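Local coordinates for sensor protein (PDB 2OOL) that senses light through a bound biliverdin chromophore, this chain being the chromophore-binding part of a bacteriophytochrome that probably acts as a histidine kinase, at residues G120-H123 with I128-L131. Numbering follows the deposited sequence.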
loop_
_atom_site.group_PDB
_atom_site.type_symbol
_atom_site.label_atom_id
_atom_site.label_comp_id
_atom_site.label_asym_id
_atom_site.label_seq_id
_atom_site.Cartn_x
_atom_site.Cartn_y
_atom_site.Cartn_z
ATOM N N GLY A 120 11.442 15.500 -3.674
ATOM C CA GLY A 120 11.056 16.884 -3.423
ATOM C C GLY A 120 9.723 16.970 -2.688
ATOM O O GLY A 120 8.692 16.410 -3.140
ATOM N N ILE A 121 9.739 17.676 -1.552
ATOM C CA ILE A 121 8.576 17.760 -0.668
ATOM C C ILE A 121 8.199 19.239 -0.615
ATOM O O ILE A 121 8.920 20.045 -0.069
ATOM C CB ILE A 121 8.879 17.267 0.779
ATOM C CG1 ILE A 121 9.682 15.967 0.775
ATOM C CG2 ILE A 121 7.567 17.190 1.636
ATOM C CD1 ILE A 121 8.907 14.802 0.438
ATOM N N LEU A 122 7.058 19.540 -1.191
ATOM C CA LEU A 122 6.574 20.865 -1.451
ATOM C C LEU A 122 5.409 21.210 -0.507
ATOM O O LEU A 122 4.527 20.359 -0.244
ATOM C CB LEU A 122 6.036 20.830 -2.876
ATOM C CG LEU A 122 6.134 21.979 -3.832
ATOM C CD1 LEU A 122 7.417 22.815 -3.686
ATOM C CD2 LEU A 122 6.001 21.290 -5.226
ATOM N N HIS A 123 5.398 22.427 0.015
ATOM C CA HIS A 123 4.230 22.921 0.722
ATOM C C HIS A 123 4.102 24.445 0.752
ATOM O O HIS A 123 5.071 25.173 0.564
ATOM C CB HIS A 123 4.109 22.304 2.126
ATOM C CG HIS A 123 4.855 23.032 3.188
ATOM N ND1 HIS A 123 6.109 22.641 3.609
ATOM C CD2 HIS A 123 4.483 24.063 3.993
ATOM C CE1 HIS A 123 6.492 23.424 4.611
ATOM N NE2 HIS A 123 5.524 24.301 4.860
ATOM N N ILE A 128 3.917 31.651 1.446
ATOM C CA ILE A 128 5.157 31.227 0.770
ATOM C C ILE A 128 5.197 29.745 0.462
ATOM O O ILE A 128 4.425 28.978 1.002
ATOM C CB ILE A 128 6.439 31.616 1.587
ATOM C CG1 ILE A 128 6.425 30.986 2.977
ATOM C CG2 ILE A 128 6.592 33.161 1.662
ATOM C CD1 ILE A 128 7.764 30.883 3.608
ATOM N N VAL A 129 6.176 29.337 -0.343
ATOM C CA VAL A 129 6.333 27.951 -0.771
ATOM C C VAL A 129 7.668 27.482 -0.305
ATOM O O VAL A 129 8.650 28.150 -0.543
ATOM C CB VAL A 129 6.298 27.853 -2.318
ATOM C CG1 VAL A 129 6.500 26.417 -2.763
ATOM C CG2 VAL A 129 4.978 28.446 -2.859
ATOM N N ILE A 130 7.690 26.332 0.367
ATOM C CA ILE A 130 8.881 25.757 0.924
ATOM C C ILE A 130 9.067 24.440 0.162
ATOM O O ILE A 130 8.132 23.659 0.065
ATOM C CB ILE A 130 8.732 25.505 2.429
ATOM C CG1 ILE A 130 8.674 26.824 3.220
ATOM C CG2 ILE A 130 9.858 24.583 2.969
ATOM C CD1 ILE A 130 8.551 26.708 4.749
ATOM N N LEU A 131 10.245 24.253 -0.426
ATOM C CA LEU A 131 10.619 22.992 -1.061
ATOM C C LEU A 131 11.689 22.313 -0.225
ATOM O O LEU A 131 12.678 22.932 0.138
ATOM C CB LEU A 131 11.130 23.244 -2.468
ATOM C CG LEU A 131 11.757 22.025 -3.209
ATOM C CD1 LEU A 131 10.709 20.947 -3.524
ATOM C CD2 LEU A 131 12.447 22.442 -4.461
#
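His123 and Ile130 form a hydrogen-bonded antiparallel pair in the beta hairpin of strands 114-125 and 128-134, within the PAS domain's central sheet. Two backbone hydrogen bonds define the pair: His123 N to Ile130 O at 3.0 Å and Ile130 N to His123 O at 2.9 Å, the latter nearly straight (N-H...O angle 170°). His123 O also receives a CA-H...O contact from Val129 CA at 3.3 Å. On the sheet face shared by these two side chains, the imidazole lies alongside Ile130, whose CB sits over the ring face, 4.1 Å from the centroid and 28° off the normal, a CH-pi contact. His123 chi1 of 87° places CG between its own N and carbonyl carbon, which brings the ring alongside Ile130. Replacing His123 by an alanine would remove the imidazole and probably leave Ile130 CB and CD1 without the ring they pack against. On the opposite face, Leu122 and Leu131 are a non-hydrogen-bonded pair (CA to CA 4.6 Å), and Leu122 CD1 meets both Val129 CG1 and Leu131 CD1, each at 3.8 Å. Leu122 also packs against Leu90, Ala93 and Leu94 of helix 84-94. The chemistry thus implies strands paired by backbone hydrogen bonds, with apolar side-chain contacts on both faces.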